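Local coordinates for molybdopterin-guanine dinucleotide biosynthesis adapter protein (PDB 1NP6) that binds GTP and hydrolyses it weakly, and may act as a homodimeric adapter in the biosynthesis and use of the molybdopterin-guanine dinucleotide form of the molybdenum cofactor, at residues H44-M47 / D48-K51; D55-E58 / L59-G63; E84-D88 / L89-A93. All coordinates share one frame; numbering follows the deposited sequence.

Contact 1 (H44-M47 / D48-K51); sequences HHDM and DVDK
Asp46 and Val49 close a type I beta turn in the loop between strand 37-42 and helix 53-61. Its backbone bond runs from Val49 N to Asp46 O, 3.2 Å long and nearly straight. The same aspartate also grips the turn with its side chain: Asp48 N donates to Asp46 OD1 over 3.1 Å, an Asx turn laid over the beta turn, in which the amide comes from above the carboxylate plane, 49° out of it. With CG anti to the backbone N (chi1 -177°), the Asp46 carboxylate is carried forward over the start of the turn, where that amide lies. Asp46 OD1 then also rests 3.3 Å from Asp48 CB.

The charged contacts are between like groups. The carboxylates of Asp46 and Asp48 are turned 54° against each other, and Asp46 OD1 stands 3.8 Å from Asp48 OD2. Water 1 bridges them, donating to Asp46 OD2 at 2.6 Å and to Asp48 OD2 at 2.9 Å. Each acid has a cationic partner as well: Asp46 OD1 pairs with Arg74 of the second subunit, which also makes a long, weak ion pair with Asp48 OD2, while Asp48 OD1 forms a salt bridge with Arg60 of its own chain.

Van der Waals contact is slight. Val49 CB sits 3.6 Å from the backbone oxygen Asp46 O, and the buried Met47 packs on Ser71 of the second subunit. Asp50 and Lys51 are among the predicted GTP-binding residues.

Two neighbouring carboxylates would repel if left alone; here the bridging water and the two arginines probably offset their charge and favour the ionised forms, tying this surface turn both to helix 53-61 and to the dimer partner.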
loop_
_atom_site.group_PDB
_atom_site.type_symbol
_atom_site.label_atom_id
_atom_site.label_comp_id
_atom_site.label_asym_id
_atom_site.label_seq_id
_atom_site.Cartn_x
_atom_site.Cartn_y
_atom_site.Cartn_z
ATOM N N HIS B 44 9.935 1.123 13.362
ATOM C CA HIS B 44 11.376 0.917 13.217
ATOM C C HIS B 44 11.729 -0.520 12.828
ATOM O O HIS B 44 12.910 -0.859 12.684
ATOM C CB HIS B 44 12.120 1.353 14.489
ATOM C CG HIS B 44 12.104 2.832 14.709
ATOM N ND1 HIS B 44 12.914 3.697 14.003
ATOM C CD2 HIS B 44 11.367 3.602 15.543
ATOM C CE1 HIS B 44 12.680 4.936 14.398
ATOM N NE2 HIS B 44 11.746 4.906 15.330
ATOM N N HIS B 45 10.707 -1.353 12.639
ATOM C CA HIS B 45 10.925 -2.755 12.275
ATOM C C HIS B 45 11.094 -2.976 10.754
ATOM O O HIS B 45 10.865 -2.063 9.946
ATOM C CB HIS B 45 9.839 -3.663 12.895
ATOM N N ASP B 46 11.502 -4.185 10.385
ATOM C CA ASP B 46 11.704 -4.573 8.982
ATOM C C ASP B 46 10.389 -5.072 8.387
ATOM O O ASP B 46 9.953 -6.178 8.689
ATOM C CB ASP B 46 12.797 -5.651 8.898
ATOM C CG ASP B 46 13.132 -6.078 7.467
ATOM O OD1 ASP B 46 12.506 -5.612 6.492
ATOM O OD2 ASP B 46 14.027 -6.911 7.228
ATOM N N MET B 47 9.775 -4.253 7.532
ATOM C CA MET B 47 8.468 -4.558 6.931
ATOM C C MET B 47 8.451 -5.796 6.007
ATOM O O MET B 47 7.380 -6.326 5.708
ATOM C CB MET B 47 7.904 -3.307 6.213
ATOM C CG MET B 47 7.703 -2.118 7.181
ATOM S SD MET B 47 7.175 -0.568 6.470
ATOM C CE MET B 47 5.628 -1.084 5.767
ATOM N N ASP B 48 9.631 -6.269 5.597
ATOM C CA ASP B 48 9.767 -7.469 4.758
ATOM C C ASP B 48 9.332 -8.752 5.482
ATOM O O ASP B 48 9.000 -9.739 4.832
ATOM C CB ASP B 48 11.224 -7.674 4.323
ATOM C CG ASP B 48 11.636 -6.802 3.138
ATOM O OD1 ASP B 48 10.773 -6.213 2.440
ATOM O OD2 ASP B 48 12.830 -6.678 2.828
ATOM N N VAL B 49 9.368 -8.734 6.813
ATOM C CA VAL B 49 9.089 -9.924 7.641
ATOM C C VAL B 49 7.618 -10.445 7.663
ATOM O O VAL B 49 7.404 -11.639 7.440
ATOM C CB VAL B 49 9.722 -9.792 9.074
ATOM C CG1 VAL B 49 9.258 -10.925 10.010
ATOM C CG2 VAL B 49 11.260 -9.763 8.992
ATOM N N ASP B 50 6.632 -9.579 7.945
ATOM C CA ASP B 50 5.179 -9.890 7.781
ATOM C C ASP B 50 4.841 -9.706 6.282
ATOM O O ASP B 50 5.525 -8.927 5.656
ATOM C CB ASP B 50 4.328 -8.996 8.688
ATOM C CG ASP B 50 5.148 -7.948 9.428
ATOM O OD1 ASP B 50 5.751 -7.073 8.768
ATOM O OD2 ASP B 50 5.241 -7.920 10.675
ATOM N N LYS B 51 3.793 -10.270 5.667
ATOM C CA LYS B 51 2.355 -10.087 5.938
ATOM C C LYS B 51 1.943 -8.624 6.174
ATOM O O LYS B 51 1.841 -8.176 7.315
ATOM C CB LYS B 51 1.760 -11.089 6.937
ATOM C CG LYS B 51 0.660 -11.948 6.298
ATOM C CD LYS B 51 0.426 -13.245 7.079
ATOM C CE LYS B 51 -0.779 -14.013 6.532
ATOM N NZ LYS B 51 -0.443 -14.811 5.309
HETATM O O HOH W 1 14.898 -7.050 4.768
#

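Contact 2 (D55-E58 / L59-G63); sequences DSYE and LRKAG
Ser56 OG receives the side chain of Arg60 one helical turn on. Arg60 NE donates to Ser56 OG over 2.8 Å at 159°, and the hydroxyl oxygen lies close to the guanidinium plane, only 10° out of it; Arg60 NH2 adds a weak bond to the same Ser56 OG at 3.3 Å. The bend in the arginine chain at chi3 (-65°) folds the group back along the helix to meet the serine, and Arg60 NH2 passes 3.6 Å from Tyr57 CA. Nearby, the Lys61 chain runs obliquely past the tyrosine ring, its CD 4.0 Å from Tyr57 OH.

Beneath these side chains the helical backbone sets the spacing: Arg60 N bonds to Ser56 O, Lys61 N to Tyr57 O at 2.8 Å, and Ala62 N to Glu58 O. Water 2 links Asp55 O to Leu59 N.

Further out, besides Asp48, Arg60 NH1 forms a salt bridge with Glu80, and both Arg60 NH2 and Ser56 OG bond weakly to Gly53 O. With an alanine here in place of Arg60, the Asp48 and Glu80 carboxylates would probably lose the cation they share, and Ser56 OG its strong donor.

Ser56 and Arg60 face strand 66-70, and Leu59 packs on Leu39 of the second subunit. The helix finishes in a Schellman motif: Gly63, at positive phi, returns its N to Arg60 O at 3.1 Å and weakly to Leu59 O.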
loop_
_atom_site.group_PDB
_atom_site.type_symbol
_atom_site.label_atom_id
_atom_site.label_comp_id
_atom_site.label_asym_id
_atom_site.label_seq_id
_atom_site.Cartn_x
_atom_site.Cartn_y
_atom_site.Cartn_z
ATOM N N ASP B 55 4.549 -11.080 1.073
ATOM C CA ASP B 55 3.841 -11.442 -0.156
ATOM C C ASP B 55 4.493 -10.829 -1.394
ATOM O O ASP B 55 4.424 -11.413 -2.470
ATOM C CB ASP B 55 2.379 -10.983 -0.120
ATOM C CG ASP B 55 1.541 -11.697 0.947
ATOM O OD1 ASP B 55 1.922 -12.795 1.413
ATOM O OD2 ASP B 55 0.467 -11.217 1.374
ATOM N N SER B 56 5.107 -9.653 -1.239
ATOM C CA SER B 56 5.731 -8.958 -2.371
ATOM C C SER B 56 7.266 -9.001 -2.373
ATOM O O SER B 56 7.906 -8.394 -3.251
ATOM C CB SER B 56 5.242 -7.497 -2.448
ATOM O OG SER B 56 5.695 -6.707 -1.352
ATOM N N TYR B 57 7.850 -9.737 -1.421
ATOM C CA TYR B 57 9.309 -9.689 -1.179
ATOM C C TYR B 57 10.151 -10.098 -2.389
ATOM O O TYR B 57 11.046 -9.340 -2.825
ATOM C CB TYR B 57 9.700 -10.484 0.079
ATOM C CG TYR B 57 11.192 -10.581 0.325
ATOM C CD1 TYR B 57 11.897 -9.522 0.886
ATOM C CD2 TYR B 57 11.896 -11.733 -0.014
ATOM C CE1 TYR B 57 13.272 -9.611 1.116
ATOM C CE2 TYR B 57 13.269 -11.831 0.200
ATOM C CZ TYR B 57 13.947 -10.769 0.770
ATOM O OH TYR B 57 15.305 -10.868 0.982
ATOM N N GLU B 58 9.860 -11.267 -2.957
ATOM C CA GLU B 58 10.623 -11.738 -4.133
ATOM C C GLU B 58 10.635 -10.779 -5.347
ATOM O O GLU B 58 11.674 -10.582 -5.986
ATOM C CB GLU B 58 10.174 -13.136 -4.574
ATOM C CG GLU B 58 10.069 -14.154 -3.443
ATOM C CD GLU B 58 11.397 -14.789 -3.060
ATOM O OE1 GLU B 58 12.425 -14.532 -3.727
ATOM O OE2 GLU B 58 11.408 -15.556 -2.074
ATOM N N LEU B 59 9.488 -10.189 -5.659
ATOM C CA LEU B 59 9.373 -9.268 -6.793
ATOM C C LEU B 59 10.148 -7.963 -6.573
ATOM O O LEU B 59 10.742 -7.414 -7.515
ATOM C CB LEU B 59 7.890 -8.960 -7.057
ATOM C CG LEU B 59 7.116 -9.555 -8.244
ATOM C CD1 LEU B 59 7.847 -10.670 -9.010
ATOM C CD2 LEU B 59 5.758 -10.029 -7.760
ATOM N N ARG B 60 10.127 -7.461 -5.337
ATOM C CA ARG B 60 10.861 -6.238 -4.991
ATOM C C ARG B 60 12.365 -6.537 -4.925
ATOM O O ARG B 60 13.184 -5.703 -5.321
ATOM C CB ARG B 60 10.366 -5.647 -3.654
ATOM C CG ARG B 60 9.071 -4.845 -3.772
ATOM C CD ARG B 60 8.552 -4.251 -2.458
ATOM N NE ARG B 60 8.162 -5.303 -1.502
ATOM C CZ ARG B 60 8.859 -5.624 -0.407
ATOM N NH1 ARG B 60 9.982 -4.961 -0.109
ATOM N NH2 ARG B 60 8.443 -6.622 0.391
ATOM N N LYS B 61 12.717 -7.728 -4.424
ATOM C CA LYS B 61 14.113 -8.195 -4.431
ATOM C C LYS B 61 14.689 -8.258 -5.850
ATOM O O LYS B 61 15.874 -7.980 -6.045
ATOM C CB LYS B 61 14.240 -9.569 -3.751
ATOM C CG LYS B 61 15.568 -9.819 -3.042
ATOM C CD LYS B 61 15.894 -11.308 -2.969
ATOM C CE LYS B 61 17.385 -11.548 -2.755
ATOM N NZ LYS B 61 17.648 -12.807 -1.996
ATOM N N ALA B 62 13.858 -8.603 -6.838
ATOM C CA ALA B 62 14.307 -8.644 -8.243
ATOM C C ALA B 62 14.348 -7.278 -8.947
ATOM O O ALA B 62 14.896 -7.166 -10.046
ATOM C CB ALA B 62 13.480 -9.616 -9.048
ATOM N N GLY B 63 13.745 -6.259 -8.336
ATOM C CA GLY B 63 13.788 -4.911 -8.875
ATOM C C GLY B 63 12.469 -4.171 -9.038
ATOM O O GLY B 63 12.467 -3.028 -9.496
HETATM O O HOH W 2 6.640 -11.368 -4.515
#

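Contact 3 (E84-D88 / L89-A93); sequences EEELD and LQFLA
Asp88 caps helix 89-95 from the N-cap position, its OD1 accepting from Phe91 N over 3.2 Å. The amide stands well above the carboxylate plane, 64° out of it. Because CG lies anti to the backbone N (chi1 -171°), the carboxylate is swung over the open first turn. Water 3 widens the cap: it donates to Asp88 OD1 at 2.9 Å and accepts from Gln90 N, serving a second first-turn amide. The negative carboxylate here is likely to be favoured by the helix dipole. Asp88 also begins the main-chain bonding, Leu92 N donating to Asp88 O at 3.0 Å.

Glu86 approaches the same turn from the preceding loop. Glu86 OE1 takes a weak bond from Asp88 N at 3.4 Å, which may help to keep the carboxylate beside Phe91, its plane turned 37° from that of the ring. The chain is bent at chi2: Glu86 CG rests against Leu92 CD2 at 3.6 Å, while Glu86 CD lies 3.9 Å from Phe91 CD2. Glu86 and Leu92 lie alongside, running opposite ways, while the Phe91 side chain runs roughly perpendicular to those of Glu86 and Asp88, with Phe91 CB 3.6 Å from Asp88 CG.

Across the dimer interface Glu86 and Leu92 pack on Trp75 of the second subunit, and Phe91 on Asp97 of that subunit. Within the chain, Leu89 lies on Val106 and Ala93 on Ile104 of strand 103-107, while Gln90 and Ala93 touch Leu8 of strand 8-12, seating the helix start against the central parallel sheet.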
loop_
_atom_site.group_PDB
_atom_site.type_symbol
_atom_site.label_atom_id
_atom_site.label_comp_id
_atom_site.label_asym_id
_atom_site.label_seq_id
_atom_site.Cartn_x
_atom_site.Cartn_y
_atom_site.Cartn_z
ATOM N N GLU B 84 16.096 7.779 0.375
ATOM C CA GLU B 84 15.598 8.538 1.526
ATOM C C GLU B 84 14.201 8.107 1.992
ATOM O O GLU B 84 13.308 7.845 1.182
ATOM C CB GLU B 84 15.643 10.055 1.259
ATOM C CG GLU B 84 14.758 10.544 0.117
ATOM C CD GLU B 84 14.455 12.037 0.168
ATOM O OE1 GLU B 84 14.389 12.626 1.272
ATOM O OE2 GLU B 84 14.265 12.628 -0.916
ATOM N N GLU B 85 14.037 8.043 3.308
ATOM C CA GLU B 85 12.765 7.730 3.950
ATOM C C GLU B 85 11.649 8.701 3.546
ATOM O O GLU B 85 11.889 9.902 3.368
ATOM C CB GLU B 85 12.952 7.756 5.469
ATOM C CG GLU B 85 11.781 7.198 6.268
ATOM C CD GLU B 85 12.020 7.236 7.761
ATOM O OE1 GLU B 85 13.018 7.843 8.194
ATOM O OE2 GLU B 85 11.206 6.657 8.510
ATOM N N GLU B 86 10.434 8.172 3.399
ATOM C CA GLU B 86 9.244 9.005 3.179
ATOM C C GLU B 86 8.650 9.523 4.504
ATOM O O GLU B 86 8.073 8.752 5.275
ATOM C CB GLU B 86 8.174 8.233 2.381
ATOM C CG GLU B 86 6.978 9.089 1.975
ATOM C CD GLU B 86 7.376 10.216 1.028
ATOM O OE1 GLU B 86 7.360 11.387 1.460
ATOM O OE2 GLU B 86 7.713 9.926 -0.140
ATOM N N LEU B 87 8.774 10.827 4.750
ATOM C CA LEU B 87 8.237 11.435 5.972
ATOM C C LEU B 87 7.295 12.617 5.728
ATOM O O LEU B 87 6.967 13.357 6.651
ATOM C CB LEU B 87 9.370 11.859 6.912
ATOM C CG LEU B 87 10.337 10.798 7.442
ATOM C CD1 LEU B 87 11.594 11.486 7.962
ATOM C CD2 LEU B 87 9.699 9.957 8.543
ATOM N N ASP B 88 6.862 12.783 4.486
ATOM C CA ASP B 88 5.976 13.882 4.087
ATOM C C ASP B 88 4.539 13.470 4.401
ATOM O O ASP B 88 3.930 12.717 3.646
ATOM C CB ASP B 88 6.178 14.118 2.591
ATOM C CG ASP B 88 5.483 15.367 2.057
ATOM O OD1 ASP B 88 4.448 15.822 2.600
ATOM O OD2 ASP B 88 5.905 15.941 1.030
ATOM N N LEU B 89 4.025 13.957 5.530
ATOM C CA LEU B 89 2.682 13.632 6.026
ATOM C C LEU B 89 1.544 13.977 5.083
ATOM O O LEU B 89 0.604 13.199 4.935
ATOM C CB LEU B 89 2.423 14.312 7.376
ATOM C CG LEU B 89 2.882 13.608 8.656
ATOM C CD1 LEU B 89 2.353 14.347 9.879
ATOM C CD2 LEU B 89 2.455 12.142 8.682
ATOM N N GLN B 90 1.596 15.147 4.458
ATOM C CA GLN B 90 0.503 15.521 3.558
ATOM C C GLN B 90 0.526 14.692 2.281
ATOM O O GLN B 90 -0.535 14.417 1.702
ATOM C CB GLN B 90 0.492 17.031 3.230
ATOM C CG GLN B 90 0.171 17.958 4.428
ATOM C CD GLN B 90 -1.289 17.910 4.917
ATOM O OE1 GLN B 90 -1.602 18.475 5.967
ATOM N NE2 GLN B 90 -2.170 17.249 4.167
ATOM N N PHE B 91 1.717 14.290 1.844
ATOM C CA PHE B 91 1.833 13.405 0.692
ATOM C C PHE B 91 1.214 12.045 1.046
ATOM O O PHE B 91 0.365 11.521 0.314
ATOM C CB PHE B 91 3.295 13.233 0.251
ATOM C CG PHE B 91 3.477 12.255 -0.904
ATOM C CD1 PHE B 91 3.114 12.605 -2.207
ATOM C CD2 PHE B 91 3.989 10.983 -0.675
ATOM C CE1 PHE B 91 3.260 11.699 -3.260
ATOM C CE2 PHE B 91 4.142 10.069 -1.714
ATOM C CZ PHE B 91 3.776 10.418 -3.008
ATOM N N LEU B 92 1.625 11.504 2.181
ATOM C CA LEU B 92 1.141 10.193 2.605
ATOM C C LEU B 92 -0.388 10.172 2.693
ATOM O O LEU B 92 -1.021 9.316 2.079
ATOM C CB LEU B 92 1.815 9.744 3.907
ATOM C CG LEU B 92 3.301 9.373 3.816
ATOM C CD1 LEU B 92 3.857 9.092 5.206
ATOM C CD2 LEU B 92 3.560 8.198 2.866
ATOM N N ALA B 93 -0.969 11.140 3.406
ATOM C CA ALA B 93 -2.421 11.262 3.520
ATOM C C ALA B 93 -3.149 11.381 2.170
ATOM O O ALA B 93 -4.235 10.797 1.985
ATOM C CB ALA B 93 -2.782 12.402 4.441
HETATM O O HOH W 3 3.360 17.406 4.811
#

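Contacts 1 and 3 lie mainly at the surface, whereas contact 2 is partly buried; all three touch the second subunit. Contacts 1 and 2 are joined directly: the salt bridge between Asp48 OD1 and Arg60 NH1 (2.9 Å) ties the acidic turn of 44-51 to helix 53-61, which follows it. Contact 3 touches neither, its nearest atoms about 6 Å from contact 1 and about 13 Å from contact 2, and belongs to a different helix, set against the parallel sheet. An aspartate accepts a backbone amide in both 44-51 and 84-93, to shape a turn in one and start a helix in the other; in 55-63 an arginine instead donates to a serine.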